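Local atomic coordinates of uncharacterized protein (PDB entry 3CLQ), a protein that is of unknown function but belongs to the DUF1116 family and is probably related to the AllG subunit of oxamate carbamoyltransferase. Residues V355-P358 / F362-I365; G316-A321 / K342-I347; I53-M58 / G64-A69. One frame throughout, in Å; residues are numbered along the deposited sequence.

Contact 1 (V355-P358 / F362-I365)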
loop_
_atom_site.group_PDB
_atom_site.type_symbol
_atom_site.label_atom_id
_atom_site.label_comp_id
_atom_site.label_asym_id
_atom_site.label_seq_id
_atom_site.Cartn_x
_atom_site.Cartn_y
_atom_site.Cartn_z
ATOM N N VAL B 355 0.719 0.550 16.577
ATOM C CA VAL B 355 0.056 -0.032 15.408
ATOM C C VAL B 355 -1.440 0.290 15.463
ATOM O O VAL B 355 -2.170 -0.224 16.317
ATOM C CB VAL B 355 0.240 -1.559 15.377
ATOM C CG1 VAL B 355 -0.378 -2.174 14.122
ATOM C CG2 VAL B 355 1.688 -1.902 15.492
ATOM N N THR B 356 -1.904 1.135 14.559
ATOM C CA THR B 356 -3.214 1.710 14.718
ATOM C C THR B 356 -4.109 1.567 13.473
ATOM O O THR B 356 -3.617 1.358 12.373
ATOM C CB THR B 356 -3.059 3.196 15.093
ATOM O OG1 THR B 356 -2.314 3.859 14.073
ATOM C CG2 THR B 356 -2.294 3.342 16.421
ATOM N N ILE B 357 -5.423 1.701 13.651
ATOM C CA ILE B 357 -6.379 1.600 12.548
ATOM C C ILE B 357 -7.042 2.927 12.239
ATOM O O ILE B 357 -7.875 3.415 13.000
ATOM C CB ILE B 357 -7.498 0.629 12.886
ATOM C CG1 ILE B 357 -6.930 -0.744 13.297
ATOM C CG2 ILE B 357 -8.454 0.504 11.711
ATOM C CD1 ILE B 357 -7.904 -1.519 14.115
ATOM N N PRO B 358 -6.703 3.514 11.092
ATOM C CA PRO B 358 -7.134 4.860 10.742
ATOM C C PRO B 358 -8.653 5.057 10.838
ATOM O O PRO B 358 -9.127 5.945 11.560
ATOM C CB PRO B 358 -6.668 4.990 9.300
ATOM C CG PRO B 358 -5.478 4.117 9.245
ATOM C CD PRO B 358 -5.877 2.922 10.033
ATOM N N PHE B 362 -7.736 5.966 14.567
ATOM C CA PHE B 362 -6.410 5.522 14.998
ATOM C C PHE B 362 -6.386 4.878 16.390
ATOM O O PHE B 362 -5.487 5.179 17.185
ATOM C CB PHE B 362 -5.420 6.695 14.951
ATOM C CG PHE B 362 -5.332 7.318 13.616
ATOM C CD1 PHE B 362 -4.361 6.899 12.703
ATOM C CD2 PHE B 362 -6.260 8.282 13.228
ATOM C CE1 PHE B 362 -4.300 7.465 11.445
ATOM C CE2 PHE B 362 -6.216 8.853 11.963
ATOM C CZ PHE B 362 -5.243 8.445 11.063
HETATM N N MSE B 363 -7.354 4.012 16.699
HETATM C CA MSE B 363 -7.224 3.211 17.907
HETATM C C MSE B 363 -6.112 2.201 17.674
HETATM O O MSE B 363 -5.880 1.787 16.549
HETATM C CB MSE B 363 -8.543 2.534 18.324
HETATM C CG MSE B 363 -8.963 1.373 17.467
HETATM SE SE MSE B 363 -10.257 0.091 18.263
HETATM C CE MSE B 363 -9.775 -1.498 17.262
ATOM N N GLY B 364 -5.392 1.847 18.728
ATOM C CA GLY B 364 -4.358 0.833 18.627
ATOM C C GLY B 364 -5.039 -0.509 18.465
ATOM O O GLY B 364 -6.122 -0.743 19.000
ATOM N N ILE B 365 -4.427 -1.404 17.711
ATOM C CA ILE B 365 -4.998 -2.721 17.561
ATOM C C ILE B 365 -5.242 -3.360 18.940
ATOM O O ILE B 365 -4.539 -3.033 19.899
ATOM C CB ILE B 365 -4.102 -3.570 16.721
ATOM C CG1 ILE B 365 -2.670 -3.498 17.259
ATOM C CG2 ILE B 365 -4.130 -3.051 15.320
ATOM C CD1 ILE B 365 -1.750 -4.579 16.705
#
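Thr356 and Gly364 form a non-hydrogen-bonded antiparallel pair in a beta hairpin, where the short strand 356-357 is followed, after a short connection, by strand 363-369. Their CA atoms are 4.2 Å apart, and the absence of a side chain on Gly364 suits that closeness: its bare CA takes the methyl CG2 of Thr356 and the carbonyl oxygen of Val355. The backbone evidence for the pairing is two hydrogen bonds. Ile365 N donates to Val355 O over 2.9 Å, nearly straight at 163°, and Ile357 N donates to Met363 O over an equal distance. Nearer the turn, Phe362 N is shared by two weak bonds, to Ile357 O and Pro358 O.

The side chains fit around this backbone. With chi1 at 50°, Ile365 sets CG1 between its own N and carbonyl carbon, and the two branches CG1 and CG2 straddle the bump of Val355 O. From there CD1 carries on against Val355 CB and CG1, 3.8 Å from the latter. Ile357 runs beside selenomethionine Met363, pointing the same way, and their ends meet at CD1 and CE, 3.7 Å apart. The Ile357 side chain also crosses that of Ile365 at about a right angle, CG1 to CG2 at 4.2 Å.

Strand 363-369 is central in a three-stranded sheet, since Ile365 also pairs with Asn352 of strand 348-352. Pro324 and Pro328 of the second subunit pack on Pro358 and Phe362 respectively, placing this end of the hairpin at the dimer interface. Thr356 OG1, hydrogen-bonded to His185, lies in the plane of the Phe362 ring at its edge. Over one face of that ring stands Pro358 in a CH-pi contact, its CA 3.9 Å from the centroid and 9° off the normal.

Contact 2 (G316-A321 / K342-I347)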
loop_
_atom_site.group_PDB
_atom_site.type_symbol
_atom_site.label_atom_id
_atom_site.label_comp_id
_atom_site.label_asym_id
_atom_site.label_seq_id
_atom_site.Cartn_x
_atom_site.Cartn_y
_atom_site.Cartn_z
ATOM N N GLY B 316 -4.943 -9.143 11.498
ATOM C CA GLY B 316 -5.868 -10.081 10.834
ATOM C C GLY B 316 -7.338 -9.732 11.049
ATOM O O GLY B 316 -7.761 -8.600 10.830
ATOM N N GLY B 317 -8.134 -10.703 11.482
ATOM C CA GLY B 317 -9.551 -10.442 11.722
ATOM C C GLY B 317 -9.807 -9.423 12.819
ATOM O O GLY B 317 -10.826 -8.705 12.803
ATOM N N PHE B 318 -8.890 -9.356 13.783
ATOM C CA PHE B 318 -8.985 -8.348 14.832
ATOM C C PHE B 318 -8.874 -6.961 14.204
ATOM O O PHE B 318 -9.480 -6.007 14.676
ATOM C CB PHE B 318 -7.882 -8.555 15.870
ATOM C CG PHE B 318 -8.243 -9.529 16.973
ATOM C CD1 PHE B 318 -7.933 -9.245 18.295
ATOM C CD2 PHE B 318 -8.877 -10.730 16.690
ATOM C CE1 PHE B 318 -8.256 -10.131 19.312
ATOM C CE2 PHE B 318 -9.200 -11.624 17.707
ATOM C CZ PHE B 318 -8.891 -11.323 19.018
ATOM N N ALA B 319 -8.096 -6.852 13.124
ATOM C CA ALA B 319 -7.924 -5.565 12.444
ATOM C C ALA B 319 -8.876 -5.415 11.281
ATOM O O ALA B 319 -8.830 -4.438 10.588
ATOM C CB ALA B 319 -6.508 -5.371 11.981
HETATM N N MSE B 320 -9.735 -6.396 11.072
HETATM C CA MSE B 320 -10.744 -6.339 10.030
HETATM C C MSE B 320 -11.010 -4.922 9.518
HETATM O O MSE B 320 -10.903 -4.662 8.332
HETATM C CB MSE B 320 -12.029 -6.918 10.590
HETATM C CG MSE B 320 -12.756 -7.878 9.692
HETATM SE SE MSE B 320 -14.338 -8.559 10.633
HETATM C CE MSE B 320 -15.374 -8.969 9.001
ATOM N N ALA B 321 -11.342 -4.004 10.417
ATOM C CA ALA B 321 -11.766 -2.650 10.034
ATOM C C ALA B 321 -10.813 -1.914 9.103
ATOM O O ALA B 321 -11.231 -1.042 8.354
ATOM C CB ALA B 321 -12.006 -1.804 11.265
ATOM N N LYS B 342 -13.809 -3.042 17.079
ATOM C CA LYS B 342 -14.232 -2.408 18.334
ATOM C C LYS B 342 -14.539 -3.460 19.389
ATOM O O LYS B 342 -14.059 -3.381 20.510
ATOM C CB LYS B 342 -15.489 -1.580 18.145
ATOM C CG LYS B 342 -15.309 -0.207 17.544
ATOM C CD LYS B 342 -16.699 0.469 17.438
ATOM C CE LYS B 342 -16.686 1.767 16.609
ATOM N NZ LYS B 342 -16.704 1.558 15.115
ATOM N N GLU B 343 -15.363 -4.435 19.026
ATOM C CA GLU B 343 -15.738 -5.489 19.947
ATOM C C GLU B 343 -14.528 -6.154 20.589
ATOM O O GLU B 343 -14.491 -6.343 21.805
ATOM C CB GLU B 343 -16.548 -6.553 19.219
ATOM C CG GLU B 343 -17.967 -6.162 18.861
ATOM C CD GLU B 343 -18.799 -7.376 18.462
ATOM O OE1 GLU B 343 -18.467 -8.493 18.943
ATOM O OE2 GLU B 343 -19.777 -7.220 17.680
HETATM N N MSE B 344 -13.542 -6.509 19.759
HETATM C CA MSE B 344 -12.395 -7.302 20.202
HETATM C C MSE B 344 -11.683 -6.768 21.453
HETATM O O MSE B 344 -10.907 -7.481 22.083
HETATM C CB MSE B 344 -11.385 -7.488 19.056
HETATM C CG MSE B 344 -11.568 -8.717 18.160
HETATM SE SE MSE B 344 -12.561 -10.282 18.897
HETATM C CE MSE B 344 -14.336 -9.875 18.172
ATOM N N LEU B 345 -11.952 -5.512 21.794
ATOM C CA LEU B 345 -11.331 -4.814 22.922
ATOM C C LEU B 345 -11.761 -5.350 24.286
ATOM O O LEU B 345 -11.070 -5.158 25.281
ATOM C CB LEU B 345 -11.700 -3.332 22.884
ATOM C CG LEU B 345 -11.079 -2.391 21.860
ATOM C CD1 LEU B 345 -11.771 -1.039 21.886
ATOM C CD2 LEU B 345 -9.590 -2.223 22.130
ATOM N N GLU B 346 -12.918 -5.989 24.335
ATOM C CA GLU B 346 -13.455 -6.490 25.596
ATOM C C GLU B 346 -12.783 -7.796 25.934
ATOM O O GLU B 346 -12.809 -8.261 27.075
ATOM C CB GLU B 346 -14.949 -6.704 25.477
ATOM C CG GLU B 346 -15.691 -5.483 24.989
ATOM C CD GLU B 346 -17.122 -5.810 24.658
ATOM O OE1 GLU B 346 -17.583 -6.926 25.007
ATOM O OE2 GLU B 346 -17.797 -4.955 24.047
ATOM N N ILE B 347 -12.151 -8.351 24.913
ATOM C CA ILE B 347 -11.436 -9.603 25.001
ATOM C C ILE B 347 -9.943 -9.377 25.260
ATOM O O ILE B 347 -9.225 -10.305 25.627
ATOM C CB ILE B 347 -11.556 -10.334 23.665
ATOM C CG1 ILE B 347 -12.437 -11.539 23.764
ATOM C CG2 ILE B 347 -10.242 -10.915 23.233
ATOM C CD1 ILE B 347 -12.239 -12.376 22.506
#
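Phe318 and selenomethionine Met344 make a Met-aromatic contact that joins the loop 316-321 to the chain emerging from helix 334-343. The tight part lies over one face of the Phe318 ring. Met344 CG sits above the ring centre, 3.5 Å from the centroid and 5° off the normal, which defines a CH-pi contact. The selenium follows over the same ring but farther toward its rim: SE is 4.1 Å from the centroid and 25° off the normal, closest to CE2 and CZ. A chi2 of -23°, close to eclipsed, swings SE back over the ring that CG already covers.

The loose part is at the far end of the ring, where Ile347 approaches obliquely. All three residues are buried, whereas Lys342, which points away from the loop, and Glu346 are exposed to solvent and take no part. Pro366 of strand 363-369 packs on both Phe318 and Met344, and Ser341 OG is hydrogen-bonded to Phe318 O and Ala321 N, tying the loop to the helix. The outlying hydrophobic touch is Phe318 CZ to Ile347 CG2, at 4.4 Å.

Contact 3 (I53-M58 / G64-A69)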
loop_
_atom_site.group_PDB
_atom_site.type_symbol
_atom_site.label_atom_id
_atom_site.label_comp_id
_atom_site.label_asym_id
_atom_site.label_seq_id
_atom_site.Cartn_x
_atom_site.Cartn_y
_atom_site.Cartn_z
ATOM N N ILE B 53 0.466 -33.548 16.952
ATOM C CA ILE B 53 -0.397 -34.491 16.248
ATOM C C ILE B 53 0.449 -35.556 15.546
ATOM O O ILE B 53 1.335 -35.246 14.758
ATOM C CB ILE B 53 -1.299 -33.764 15.219
ATOM C CG1 ILE B 53 -2.313 -34.720 14.597
ATOM C CG2 ILE B 53 -0.449 -33.108 14.139
ATOM C CD1 ILE B 53 -3.551 -34.046 14.100
ATOM N N THR B 54 0.190 -36.814 15.839
ATOM C CA THR B 54 0.891 -37.864 15.120
ATOM C C THR B 54 0.548 -37.805 13.635
ATOM O O THR B 54 -0.407 -37.139 13.240
ATOM C CB THR B 54 0.556 -39.245 15.670
ATOM O OG1 THR B 54 -0.861 -39.412 15.650
ATOM C CG2 THR B 54 1.048 -39.369 17.091
ATOM N N TYR B 55 1.337 -38.500 12.822
ATOM C CA TYR B 55 1.150 -38.482 11.385
ATOM C C TYR B 55 -0.142 -39.198 11.025
ATOM O O TYR B 55 -0.941 -38.673 10.251
ATOM C CB TYR B 55 2.341 -39.118 10.673
ATOM C CG TYR B 55 2.130 -39.323 9.194
ATOM C CD1 TYR B 55 2.253 -38.267 8.304
ATOM C CD2 TYR B 55 1.804 -40.579 8.678
ATOM C CE1 TYR B 55 2.060 -38.444 6.943
ATOM C CE2 TYR B 55 1.613 -40.771 7.311
ATOM C CZ TYR B 55 1.745 -39.694 6.448
ATOM O OH TYR B 55 1.562 -39.855 5.091
ATOM N N GLU B 56 -0.355 -40.383 11.594
ATOM C CA GLU B 56 -1.553 -41.157 11.260
ATOM C C GLU B 56 -2.839 -40.375 11.485
ATOM O O GLU B 56 -3.826 -40.589 10.790
ATOM C CB GLU B 56 -1.626 -42.494 12.018
ATOM C CG GLU B 56 -0.520 -43.475 11.691
ATOM C CD GLU B 56 0.806 -43.001 12.237
ATOM O OE1 GLU B 56 0.800 -42.398 13.336
ATOM O OE2 GLU B 56 1.846 -43.202 11.567
ATOM N N ASN B 57 -2.847 -39.463 12.447
ATOM C CA ASN B 57 -4.063 -38.693 12.666
ATOM C C ASN B 57 -4.149 -37.391 11.866
ATOM O O ASN B 57 -5.169 -36.709 11.914
ATOM C CB ASN B 57 -4.331 -38.489 14.157
ATOM C CG ASN B 57 -4.387 -39.810 14.915
ATOM O OD1 ASN B 57 -4.808 -40.841 14.371
ATOM N ND2 ASN B 57 -3.952 -39.795 16.169
HETATM N N MSE B 58 -3.110 -37.068 11.099
HETATM C CA MSE B 58 -3.135 -35.847 10.266
HETATM C C MSE B 58 -4.193 -35.954 9.181
HETATM O O MSE B 58 -4.725 -37.021 8.941
HETATM C CB MSE B 58 -1.779 -35.553 9.633
HETATM C CG MSE B 58 -0.712 -35.127 10.616
HETATM SE SE MSE B 58 1.012 -34.867 9.706
HETATM C CE MSE B 58 2.069 -34.072 11.153
ATOM N N GLY B 64 -0.331 -34.994 2.465
ATOM C CA GLY B 64 0.261 -34.669 1.182
ATOM C C GLY B 64 1.465 -33.762 1.358
ATOM O O GLY B 64 2.428 -33.829 0.600
ATOM N N ALA B 65 1.415 -32.907 2.369
ATOM C CA ALA B 65 2.515 -31.994 2.637
ATOM C C ALA B 65 3.756 -32.744 3.117
ATOM O O ALA B 65 4.817 -32.618 2.529
ATOM C CB ALA B 65 2.106 -30.958 3.633
ATOM N N VAL B 66 3.644 -33.543 4.169
ATOM C CA VAL B 66 4.840 -34.260 4.603
ATOM C C VAL B 66 5.425 -35.110 3.469
ATOM O O VAL B 66 6.625 -35.371 3.433
ATOM C CB VAL B 66 4.606 -35.143 5.857
ATOM C CG1 VAL B 66 3.836 -34.357 6.925
ATOM C CG2 VAL B 66 3.881 -36.385 5.481
ATOM N N GLN B 67 4.578 -35.522 2.536
ATOM C CA GLN B 67 5.018 -36.404 1.458
ATOM C C GLN B 67 5.833 -35.672 0.414
ATOM O O GLN B 67 6.869 -36.170 -0.040
ATOM C CB GLN B 67 3.818 -37.086 0.798
ATOM C CG GLN B 67 3.383 -38.356 1.524
ATOM C CD GLN B 67 1.958 -38.729 1.204
ATOM O OE1 GLN B 67 1.461 -38.458 0.106
ATOM N NE2 GLN B 67 1.280 -39.344 2.170
ATOM N N GLY B 68 5.349 -34.491 0.033
ATOM C CA GLY B 68 6.035 -33.676 -0.951
ATOM C C GLY B 68 7.357 -33.311 -0.325
ATOM O O GLY B 68 8.404 -33.381 -0.962
ATOM N N ALA B 69 7.297 -32.958 0.952
ATOM C CA ALA B 69 8.469 -32.517 1.682
ATOM C C ALA B 69 9.510 -33.611 1.668
ATOM O O ALA B 69 10.672 -33.376 1.312
ATOM C CB ALA B 69 8.101 -32.173 3.113
#
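Tyr55 and Gln67 supply the polar part of this loop-to-helix contact: Gln67 NE2 donates to Tyr55 OH over 3.0 Å with an angle of 149° at the hydrogen. The hydroxyl lies close to the amide plane of Gln67, while the ring and amide planes are turned 59° apart. CB of Tyr55 already points at the helix, and chi1 of 171°, trans to N, extends the ring that way until OH meets Gln67. The same OH is also hydrogen-bonded to Asp83, so two partners fix the phenol end, and the nearby carboxylate would probably polarise it.

The apolar part centres on Val66. Selenomethionine Met58 reaches it with an extended chain, SE to CG1 at 4.0 Å. The Tyr55 ring also approaches Val66 obliquely, but the modelled CE1 to CG2 separation is too short to be trusted.

Backbone bonding shapes the loop side. Tyr55 to Met58 form a type I beta turn closed by Met58 N to Tyr55 O at 2.8 Å, so Tyr55 and Met58 stand at its two ends and both face the helix.

Helix 79-87 flanks Tyr55 and Gln67 through Asp83 and its neighbours; beside helix 60-73, His48 of strand 45-48 touches Met58, Ile46 of the same strand touches Val66, and Phe93 of strand 92-95 touches both.

Overall arrangement
No touching residue of any contact is exposed, yet all three lie 17 to 21 Å (centre to centre) from the middle of the chain. Contact 1 is buried partly against the second subunit, whereas no other chain touches contacts 2 and 3. Contacts 1 and 2 are neighbours, centres about 11 Å apart; they touch where Met363 packs on Leu345 and Ile357 on Ala321, and strand 363-369 of contact 1 also supplies Pro366 to contact 2. Contact 3 is across the molecule, its centre about 39 Å from that of contact 1. Chemistry follows place: contact 1 relies on strand pairing, contact 2 is wholly apolar between its segments, and contact 3 combines a side-chain hydrogen bond with apolar packing.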